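Local coordinates for protein beta-porphyranase A (Bacteroides plebeius, PDB 4AW7) that hydrolyses the sulfated red-seaweed polysaccharide porphyran at its beta-D-galactose to alpha-L-galactose-6-sulfate (1->4) linkages, releasing mostly a disaccharide, at residues 146-151 with 191-196; 166-171 with 213-218; 113-118 with 154-159. All coordinates share one frame; numbering follows the deposited sequence.

Contact 1 of 3, residues 146-151 with 191-196; sequences EPFVHA and IGYAAA. With K (potassium ion), chain F; GAL (beta-D-galactopyranose), chain D; GLA (alpha-D-galactopyranose), chain B.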
loop_
_atom_site.group_PDB
_atom_site.type_symbol
_atom_site.label_atom_id
_atom_site.label_comp_id
_atom_site.label_asym_id
_atom_site.label_seq_id
_atom_site.Cartn_x
_atom_site.Cartn_y
_atom_site.Cartn_z
ATOM N N GLU A 146 10.079 -10.622 -4.538
ATOM C CA GLU A 146 9.435 -11.135 -5.761
ATOM C C GLU A 146 9.868 -12.560 -6.130
ATOM O O GLU A 146 10.366 -12.836 -7.217
ATOM C CB GLU A 146 9.616 -10.154 -6.891
ATOM C CG GLU A 146 9.055 -8.786 -6.499
ATOM C CD GLU A 146 8.987 -7.838 -7.631
ATOM O OE1 GLU A 146 9.570 -8.106 -8.694
ATOM O OE2 GLU A 146 8.348 -6.775 -7.445
ATOM N N PRO A 147 9.598 -13.494 -5.208
ATOM C CA PRO A 147 10.203 -14.805 -5.390
ATOM C C PRO A 147 9.602 -15.631 -6.510
ATOM O O PRO A 147 10.345 -16.298 -7.228
ATOM C CB PRO A 147 9.964 -15.499 -4.030
ATOM C CG PRO A 147 8.748 -14.797 -3.441
ATOM C CD PRO A 147 8.909 -13.376 -3.908
ATOM N N PHE A 148 8.275 -15.648 -6.603
ATOM C CA PHE A 148 7.630 -16.613 -7.482
ATOM C C PHE A 148 7.876 -16.316 -8.962
ATOM O O PHE A 148 7.944 -17.246 -9.772
ATOM C CB PHE A 148 6.124 -16.650 -7.227
ATOM C CG PHE A 148 5.685 -17.063 -5.835
ATOM C CD1 PHE A 148 6.495 -17.837 -5.017
ATOM C CD2 PHE A 148 4.473 -16.668 -5.340
ATOM C CE1 PHE A 148 6.073 -18.233 -3.796
ATOM C CE2 PHE A 148 4.041 -17.030 -4.103
ATOM C CZ PHE A 148 4.832 -17.825 -3.310
ATOM N N VAL A 149 8.081 -15.057 -9.334
ATOM C CA VAL A 149 8.352 -14.761 -10.729
ATOM C C VAL A 149 9.724 -15.309 -11.128
ATOM O O VAL A 149 9.994 -15.438 -12.323
ATOM C CB VAL A 149 8.151 -13.296 -11.066
ATOM C CG1 VAL A 149 6.617 -12.864 -10.892
ATOM C CG2 VAL A 149 9.153 -12.462 -10.344
ATOM N N HIS A 150 10.583 -15.634 -10.162
ATOM C CA HIS A 150 11.892 -16.237 -10.391
ATOM C C HIS A 150 11.938 -17.765 -10.261
ATOM O O HIS A 150 13.004 -18.339 -10.414
ATOM C CB HIS A 150 12.945 -15.602 -9.458
ATOM C CG HIS A 150 13.213 -14.185 -9.800
ATOM N ND1 HIS A 150 14.101 -13.839 -10.784
ATOM C CD2 HIS A 150 12.632 -13.040 -9.385
ATOM C CE1 HIS A 150 14.101 -12.522 -10.921
ATOM N NE2 HIS A 150 13.196 -12.016 -10.102
ATOM N N ALA A 151 10.797 -18.396 -10.023
ATOM C CA ALA A 151 10.777 -19.829 -9.732
ATOM C C ALA A 151 11.222 -20.716 -10.880
ATOM O O ALA A 151 11.493 -21.898 -10.667
ATOM C CB ALA A 151 9.397 -20.259 -9.248
ATOM N N ILE A 191 7.354 -10.528 7.269
ATOM C CA ILE A 191 6.328 -10.246 6.273
ATOM C C ILE A 191 6.651 -10.979 4.985
ATOM O O ILE A 191 7.831 -11.219 4.687
ATOM C CB ILE A 191 6.159 -8.728 6.067
ATOM C CG1 ILE A 191 7.475 -8.080 5.654
ATOM C CG2 ILE A 191 5.585 -8.070 7.316
ATOM C CD1 ILE A 191 7.369 -6.625 5.149
ATOM N N GLY A 192 5.632 -11.303 4.213
ATOM C CA GLY A 192 5.859 -11.919 2.910
ATOM C C GLY A 192 4.623 -11.891 2.070
ATOM O O GLY A 192 3.532 -11.615 2.568
ATOM N N TYR A 193 4.730 -12.186 0.780
ATOM C CA TYR A 193 5.920 -12.688 0.066
ATOM C C TYR A 193 6.553 -11.696 -0.894
ATOM O O TYR A 193 7.277 -12.092 -1.776
ATOM C CB TYR A 193 5.594 -14.013 -0.642
ATOM C CG TYR A 193 4.557 -13.914 -1.747
ATOM C CD1 TYR A 193 4.911 -13.665 -3.064
ATOM C CD2 TYR A 193 3.205 -14.107 -1.478
ATOM C CE1 TYR A 193 3.956 -13.585 -4.064
ATOM C CE2 TYR A 193 2.273 -14.024 -2.473
ATOM C CZ TYR A 193 2.636 -13.749 -3.751
ATOM O OH TYR A 193 1.671 -13.681 -4.778
ATOM N N ALA A 194 6.305 -10.413 -0.697
ATOM C CA ALA A 194 6.865 -9.372 -1.543
ATOM C C ALA A 194 6.385 -9.563 -2.967
ATOM O O ALA A 194 7.169 -9.535 -3.928
ATOM C CB ALA A 194 8.420 -9.324 -1.467
ATOM N N ALA A 195 5.060 -9.684 -3.118
ATOM C CA ALA A 195 4.457 -10.118 -4.391
ATOM C C ALA A 195 4.636 -9.066 -5.488
ATOM O O ALA A 195 4.160 -7.923 -5.374
ATOM C CB ALA A 195 3.005 -10.362 -4.150
ATOM N N ALA A 196 5.241 -9.488 -6.586
ATOM C CA ALA A 196 5.470 -8.601 -7.738
ATOM C C ALA A 196 4.329 -8.421 -8.629
ATOM O O ALA A 196 4.252 -7.433 -9.358
ATOM C CB ALA A 196 6.576 -9.199 -8.615
HETATM K K K F . 2.701 -12.427 -7.132
HETATM C C1 GAL D . 9.951 -4.864 -8.452
HETATM C C2 GAL D . 11.420 -5.023 -8.016
HETATM C C3 GAL D . 12.174 -3.712 -8.140
HETATM C C4 GAL D . 11.905 -3.023 -9.454
HETATM C C5 GAL D . 10.387 -2.861 -9.644
HETATM C C6 GAL D . 10.101 -1.882 -10.841
HETATM O O1 GAL D . 9.307 -6.196 -8.347
HETATM O O2 GAL D . 11.476 -5.567 -6.657
HETATM O O3 GAL D . 13.563 -3.910 -8.126
HETATM O O4 GAL D . 12.471 -3.788 -10.536
HETATM O O5 GAL D . 9.849 -4.260 -9.727
HETATM O O6 GAL D . 9.995 -0.496 -10.292
HETATM C C1 GLA B . 9.951 -4.864 -8.452
HETATM C C2 GLA B . 11.420 -5.023 -8.016
HETATM C C3 GLA B . 12.174 -3.712 -8.140
HETATM C C4 GLA B . 11.905 -3.023 -9.454
HETATM C C5 GLA B . 10.387 -2.861 -9.644
HETATM C C6 GLA B . 10.101 -1.882 -10.841
HETATM O O1 GLA B . 9.104 -4.294 -7.547
HETATM O O2 GLA B . 11.476 -5.567 -6.657
HETATM O O3 GLA B . 13.563 -3.910 -8.126
HETATM O O4 GLA B . 12.471 -3.788 -10.536
HETATM O O5 GLA B . 9.849 -4.260 -9.727
HETATM O O6 GLA B . 9.995 -0.496 -10.292
#

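Contact 2 of 3, residues 166-171 with 213-218; sequences LMVDFY and KMFIDR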
loop_
_atom_site.group_PDB
_atom_site.type_symbol
_atom_site.label_atom_id
_atom_site.label_comp_id
_atom_site.label_asym_id
_atom_site.label_seq_id
_atom_site.Cartn_x
_atom_site.Cartn_y
_atom_site.Cartn_z
ATOM N N LEU A 166 8.941 -24.492 -2.077
ATOM C CA LEU A 166 10.199 -24.381 -1.326
ATOM C C LEU A 166 10.395 -22.933 -0.824
ATOM O O LEU A 166 10.785 -22.724 0.339
ATOM C CB LEU A 166 11.380 -24.828 -2.203
ATOM C CG LEU A 166 12.782 -24.739 -1.567
ATOM C CD1 LEU A 166 12.831 -25.629 -0.295
ATOM C CD2 LEU A 166 13.827 -25.140 -2.566
ATOM N N MET A 167 10.105 -21.951 -1.656
ATOM C CA MET A 167 10.235 -20.536 -1.253
ATOM C C MET A 167 9.282 -20.226 -0.099
ATOM O O MET A 167 9.651 -19.507 0.840
ATOM C CB MET A 167 9.951 -19.677 -2.471
ATOM C CG MET A 167 11.054 -19.684 -3.487
ATOM S SD MET A 167 10.506 -19.008 -5.090
ATOM C CE MET A 167 12.097 -18.628 -5.852
ATOM N N VAL A 168 8.080 -20.758 -0.157
ATOM C CA VAL A 168 7.127 -20.564 0.921
ATOM C C VAL A 168 7.601 -21.259 2.199
ATOM O O VAL A 168 7.475 -20.709 3.293
ATOM C CB VAL A 168 5.711 -20.979 0.516
ATOM C CG1 VAL A 168 4.722 -20.871 1.678
ATOM C CG2 VAL A 168 5.223 -20.109 -0.674
ATOM N N ASP A 169 8.170 -22.473 2.079
ATOM C CA ASP A 169 8.691 -23.182 3.236
ATOM C C ASP A 169 9.860 -22.423 3.885
ATOM O O ASP A 169 10.022 -22.448 5.104
ATOM C CB ASP A 169 9.118 -24.593 2.825
ATOM C CG ASP A 169 7.964 -25.514 2.559
ATOM O OD1 ASP A 169 6.813 -25.237 2.966
ATOM O OD2 ASP A 169 8.225 -26.588 1.930
ATOM N N PHE A 170 10.670 -21.770 3.065
ATOM C CA PHE A 170 11.781 -20.919 3.516
ATOM C C PHE A 170 11.197 -19.781 4.358
ATOM O O PHE A 170 11.616 -19.569 5.510
ATOM C CB PHE A 170 12.515 -20.446 2.262
ATOM C CG PHE A 170 13.776 -19.640 2.456
ATOM C CD1 PHE A 170 15.005 -20.246 2.546
ATOM C CD2 PHE A 170 13.739 -18.253 2.394
ATOM C CE1 PHE A 170 16.162 -19.507 2.607
ATOM C CE2 PHE A 170 14.875 -17.510 2.427
ATOM C CZ PHE A 170 16.105 -18.131 2.562
ATOM N N TYR A 171 10.211 -19.076 3.810
ATOM C CA TYR A 171 9.521 -18.044 4.587
ATOM C C TYR A 171 8.976 -18.576 5.929
ATOM O O TYR A 171 9.152 -17.962 6.997
ATOM C CB TYR A 171 8.354 -17.447 3.796
ATOM C CG TYR A 171 8.644 -16.200 2.988
ATOM C CD1 TYR A 171 8.471 -14.943 3.540
ATOM C CD2 TYR A 171 9.016 -16.243 1.644
ATOM C CE1 TYR A 171 8.717 -13.804 2.838
ATOM C CE2 TYR A 171 9.240 -15.086 0.912
ATOM C CZ TYR A 171 9.070 -13.847 1.518
ATOM O OH TYR A 171 9.252 -12.645 0.875
ATOM N N LYS A 213 -2.898 -17.413 -1.964
ATOM C CA LYS A 213 -3.640 -18.320 -1.064
ATOM C C LYS A 213 -2.718 -19.376 -0.503
ATOM O O LYS A 213 -2.739 -19.658 0.706
ATOM C CB LYS A 213 -4.800 -18.981 -1.776
ATOM C CG LYS A 213 -5.700 -19.717 -0.827
ATOM C CD LYS A 213 -6.833 -20.497 -1.532
ATOM C CE LYS A 213 -7.599 -21.391 -0.590
ATOM N NZ LYS A 213 -6.783 -22.562 -0.244
ATOM N N MET A 214 -1.889 -19.955 -1.382
ATOM C CA MET A 214 -0.957 -20.978 -0.956
ATOM C C MET A 214 0.020 -20.428 0.077
ATOM O O MET A 214 0.296 -21.081 1.087
ATOM C CB MET A 214 -0.242 -21.555 -2.176
ATOM C CG MET A 214 0.735 -22.704 -1.865
ATOM S SD MET A 214 2.389 -22.194 -1.441
ATOM C CE MET A 214 3.028 -21.814 -3.095
ATOM N N PHE A 215 0.505 -19.198 -0.129
ATOM C CA PHE A 215 1.376 -18.565 0.850
ATOM C C PHE A 215 0.706 -18.396 2.194
ATOM O O PHE A 215 1.278 -18.746 3.249
ATOM C CB PHE A 215 1.883 -17.212 0.324
ATOM C CG PHE A 215 2.851 -16.563 1.244
ATOM C CD1 PHE A 215 4.160 -16.988 1.295
ATOM C CD2 PHE A 215 2.456 -15.537 2.114
ATOM C CE1 PHE A 215 5.050 -16.452 2.203
ATOM C CE2 PHE A 215 3.354 -15.000 3.015
ATOM C CZ PHE A 215 4.654 -15.467 3.063
ATOM N N ILE A 216 -0.508 -17.858 2.184
ATOM C CA ILE A 216 -1.243 -17.676 3.414
ATOM C C ILE A 216 -1.477 -19.015 4.116
ATOM O O ILE A 216 -1.311 -19.124 5.334
ATOM C CB ILE A 216 -2.548 -16.891 3.190
ATOM C CG1 ILE A 216 -2.217 -15.453 2.740
ATOM C CG2 ILE A 216 -3.403 -16.870 4.450
ATOM C CD1 ILE A 216 -3.411 -14.641 2.267
ATOM N N ASP A 217 -1.834 -20.045 3.360
ATOM C CA ASP A 217 -2.099 -21.362 3.953
ATOM C C ASP A 217 -0.847 -22.009 4.529
ATOM O O ASP A 217 -0.884 -22.607 5.594
ATOM C CB ASP A 217 -2.709 -22.284 2.883
ATOM C CG ASP A 217 -4.123 -21.928 2.527
ATOM O OD1 ASP A 217 -4.829 -21.255 3.335
ATOM O OD2 ASP A 217 -4.568 -22.372 1.440
ATOM N N ARG A 218 0.266 -21.920 3.833
ATOM C CA ARG A 218 1.446 -22.717 4.118
ATOM C C ARG A 218 2.480 -21.981 4.981
ATOM O O ARG A 218 3.181 -22.596 5.764
ATOM C CB ARG A 218 2.067 -23.194 2.801
ATOM C CG ARG A 218 3.214 -24.161 2.849
ATOM C CD ARG A 218 3.392 -24.787 1.463
ATOM N NE ARG A 218 4.533 -25.681 1.440
ATOM C CZ ARG A 218 4.579 -26.819 0.758
ATOM N NH1 ARG A 218 3.544 -27.215 0.024
ATOM N NH2 ARG A 218 5.681 -27.557 0.796
#

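Contact 3 of 3, residues 113-118 with 154-159; sequences HIQGGI and AGFTVQ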
loop_
_atom_site.group_PDB
_atom_site.type_symbol
_atom_site.label_atom_id
_atom_site.label_comp_id
_atom_site.label_asym_id
_atom_site.label_seq_id
_atom_site.Cartn_x
_atom_site.Cartn_y
_atom_site.Cartn_z
ATOM N N HIS A 113 21.242 -17.560 -2.345
ATOM C CA HIS A 113 20.427 -17.446 -1.163
ATOM C C HIS A 113 19.485 -18.598 -0.929
ATOM O O HIS A 113 19.246 -18.977 0.196
ATOM C CB HIS A 113 19.653 -16.119 -1.181
ATOM C CG HIS A 113 20.533 -14.919 -1.306
ATOM N ND1 HIS A 113 20.075 -13.709 -1.783
ATOM C CD2 HIS A 113 21.849 -14.739 -1.018
ATOM C CE1 HIS A 113 21.078 -12.842 -1.777
ATOM N NE2 HIS A 113 22.169 -13.448 -1.341
ATOM N N ILE A 114 18.851 -19.085 -2.000
ATOM C CA ILE A 114 17.958 -20.226 -1.928
ATOM C C ILE A 114 18.263 -21.118 -3.146
ATOM O O ILE A 114 18.660 -20.614 -4.187
ATOM C CB ILE A 114 16.472 -19.837 -1.858
ATOM C CG1 ILE A 114 15.581 -21.040 -1.511
ATOM C CG2 ILE A 114 16.015 -19.128 -3.150
ATOM C CD1 ILE A 114 14.119 -20.691 -1.238
ATOM N N GLN A 115 18.162 -22.434 -2.976
ATOM C CA GLN A 115 18.460 -23.373 -4.057
ATOM C C GLN A 115 17.814 -24.688 -3.712
ATOM O O GLN A 115 17.540 -24.988 -2.559
ATOM C CB GLN A 115 19.989 -23.521 -4.223
ATOM C CG GLN A 115 20.489 -24.479 -5.309
ATOM C CD GLN A 115 19.985 -24.129 -6.682
ATOM O OE1 GLN A 115 18.794 -24.292 -6.966
ATOM N NE2 GLN A 115 20.886 -23.673 -7.565
ATOM N N GLY A 116 17.556 -25.499 -4.734
ATOM C CA GLY A 116 17.091 -26.857 -4.485
ATOM C C GLY A 116 18.027 -27.572 -3.525
ATOM O O GLY A 116 19.241 -27.404 -3.583
ATOM N N GLY A 117 17.425 -28.342 -2.642
ATOM C CA GLY A 117 18.189 -29.157 -1.706
ATOM C C GLY A 117 18.551 -28.460 -0.422
ATOM O O GLY A 117 19.080 -29.075 0.495
ATOM N N ILE A 118 18.256 -27.167 -0.322
ATOM C CA ILE A 118 18.527 -26.407 0.900
ATOM C C ILE A 118 17.830 -26.997 2.120
ATOM O O ILE A 118 16.684 -27.441 2.048
ATOM C CB ILE A 118 18.158 -24.894 0.704
ATOM C CG1 ILE A 118 18.784 -24.042 1.796
ATOM C CG2 ILE A 118 16.670 -24.705 0.574
ATOM C CD1 ILE A 118 18.738 -22.556 1.462
ATOM N N ALA A 154 16.832 -20.282 -14.701
ATOM C CA ALA A 154 17.631 -21.423 -15.173
ATOM C C ALA A 154 18.572 -22.001 -14.127
ATOM O O ALA A 154 18.877 -23.196 -14.132
ATOM C CB ALA A 154 18.446 -21.028 -16.432
ATOM N N GLY A 155 19.090 -21.161 -13.256
ATOM C CA GLY A 155 20.051 -21.618 -12.262
ATOM C C GLY A 155 19.487 -22.433 -11.104
ATOM O O GLY A 155 20.241 -23.066 -10.379
ATOM N N PHE A 156 18.167 -22.469 -10.950
ATOM C CA PHE A 156 17.550 -23.245 -9.885
ATOM C C PHE A 156 17.427 -24.711 -10.272
ATOM O O PHE A 156 16.994 -25.028 -11.401
ATOM C CB PHE A 156 16.166 -22.676 -9.558
ATOM C CG PHE A 156 16.175 -21.382 -8.787
ATOM C CD1 PHE A 156 17.000 -21.200 -7.692
ATOM C CD2 PHE A 156 15.315 -20.343 -9.134
ATOM C CE1 PHE A 156 16.950 -20.009 -6.949
ATOM C CE2 PHE A 156 15.291 -19.159 -8.400
ATOM C CZ PHE A 156 16.103 -18.995 -7.310
ATOM N N THR A 157 17.746 -25.595 -9.330
ATOM C CA THR A 157 17.686 -27.047 -9.559
ATOM C C THR A 157 16.340 -27.650 -9.236
ATOM O O THR A 157 16.092 -28.837 -9.499
ATOM C CB THR A 157 18.765 -27.773 -8.744
ATOM O OG1 THR A 157 18.529 -27.508 -7.362
ATOM C CG2 THR A 157 20.158 -27.300 -9.197
ATOM N N VAL A 158 15.455 -26.849 -8.659
ATOM C CA VAL A 158 14.042 -27.135 -8.448
ATOM C C VAL A 158 13.321 -25.902 -9.000
ATOM O O VAL A 158 13.786 -24.772 -8.740
ATOM C CB VAL A 158 13.721 -27.342 -6.928
ATOM C CG1 VAL A 158 12.242 -27.526 -6.645
ATOM C CG2 VAL A 158 14.496 -28.514 -6.412
ATOM N N GLN A 159 12.240 -26.116 -9.755
ATOM C CA GLN A 159 11.589 -25.029 -10.472
ATOM C C GLN A 159 10.088 -25.152 -10.395
ATOM O O GLN A 159 9.533 -26.087 -9.798
ATOM C CB GLN A 159 12.098 -24.980 -11.932
ATOM C CG GLN A 159 13.585 -24.671 -12.088
ATOM C CD GLN A 159 13.981 -24.629 -13.537
ATOM O OE1 GLN A 159 13.462 -25.418 -14.335
ATOM N NE2 GLN A 159 14.798 -23.703 -13.917
HETATM O O HOH W 1 20.738 -28.070 -5.887
#

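Contact 1 of 3, residues 146-151 with 191-196
F148 lays one corner of its ring on Y193: F148 CE2 stands over the centre of the tyrosine ring, 3.4 Å from Y193 CE1, with the two planes 34° apart, so the pair is oblique. The peptide bond before Y193 is cis, and chi1 of 64° puts its ring against F148. P147 comes across Y193 at about a right angle, P147 CD 3.0 Å from Y193 O. In the same close-fitting, buried interior E146 N gives A194 O a weak, bent bond of 3.2 Å. Y193 OH binds a potassium ion at 2.9 Å, which Y207 OH and Y197 O also bind. The looser side is nearer solvent: exposed V149 reaches A196 only through V149 CG1 to A196 CB, 4.3 Å away. E146 sends an extended side chain to the anomeric end of the bound galactose. The exact carboxylate position is doubtful, since alternate conformers and sugar anomers overlap there, but H229 ND1 hydrogen-bonds to E146 OE2. The loop follows the fourth strand of a (beta/alpha)8 barrel, where clan GH-A glycosidases carry their acid/base glutamate. That place, the bond from H229 and the sugar alongside are consistent with E146 as the probable proton donor.

Contact 2 of 3, residues 166-171 with 213-218
M214 reaches V168 with its sulfur: CG leaves anti to the backbone N, then the chain bends at both later torsions and brings M214 SD to 3.6 Å from V168 CG2. One residue on, F215 meets two side chains with its rim. V168 CG2 lies near the plane of the ring, 3.8 Å from F215 CD1. F215 CE1 points at one face of Y171, 3.7 Å from Y171 CG; with planes at 86° and centroids 5.2 Å apart the pair is T-shaped. Y171 OH bonds L144 O, and F215 also meets the ring of Y193. Helices 160-179 and 212-219 belong to the outer layer of a (beta/alpha)8 barrel, following its fourth and fifth strands; here their axes come within 9.8 Å and cross at -40°. I216 faces the other way, onto helix 245-262 and strand 225-233. R218 CB rests 3.7 Å from V168 CG1, and the extended chain carries the guanidinium side-on into a salt bridge with D169. R218 NE bonds D169 OD1 at 2.8 Å and R218 NH2 bonds D169 OD2 at 2.9 Å, both nearly straight and on the syn side but out of the carboxylate plane, which is turned 32° from the guanidinium.

Contact 3 of 3, residues 113-118 with 154-159
Q115 carries most of the polar chemistry here, using both ends of its amide against the backbone of 154-159. The chain bends at chi2 (58°), which turns the amide across toward T157. Q115 NE2 gives a nearly straight bond, 174° at the hydrogen, to G155 O at 3.0 Å, while Q115 OE1 takes the backbone N of T157 at 2.9 Å from above the carbonyl plane. The same oxygen, Q115 OE1, accepts from its own neighbour, G116 N, at 2.8 Å, this time in plane on a lone pair. With an alanine in its place, the G155 carbonyl and the T157 amide would probably lose their partners across the gap.

A water adds a bridge at the outer side: it donates to G116 O at 2.8 Å and lies 2.7 Å from T157 OG1.

A carbonyl oxygen meets the edge of the F156 ring, I114 O lying 3.3 Å from F156 CE1 near the ring plane.

Of the apolar contacts, the one between F156 and I114 is buried, with F156 CE1 4.0 Å from I114 CG2. Farther out, V158 CG2 sits 3.6 Å from G116 CA, and a side chain on this glycine would run into T157 and V158. G116 and G117 form the corner of a type II turn from Q115 to I118, and the positive phi of G117 suits glycine there.

The two loops follow the third and fourth barrel strands, and neighbouring H113 bonds through ND1 to the carbonyl of H108, a substrate-binding residue. One glutamine amide thus satisfies a carbonyl and an N-H of the facing loop together with the N-H of G116, tying 113-118 to 154-159.

How the contacts relate
All three contacts fall in one sector of the barrel, running from the loop after the third strand to the helix after the fifth. Contact 1 is the buried one, at the catalytic end of the fourth and fifth strands, and mixes aromatic packing, a metal and the sugar. Contact 2 lies partly buried behind it, where the helices following those same two strands meet through apolar side chains and an ion pair; F215 CE2 comes to 3.4 Å from G192 O of contact 1. Contact 3, farthest from the chain's centre, joins irregular loops by amide hydrogen bonds and water. Its residues 154-159 lie on the same loop as 146-151, and I114 packs on M167 and F170 of helix 160-179.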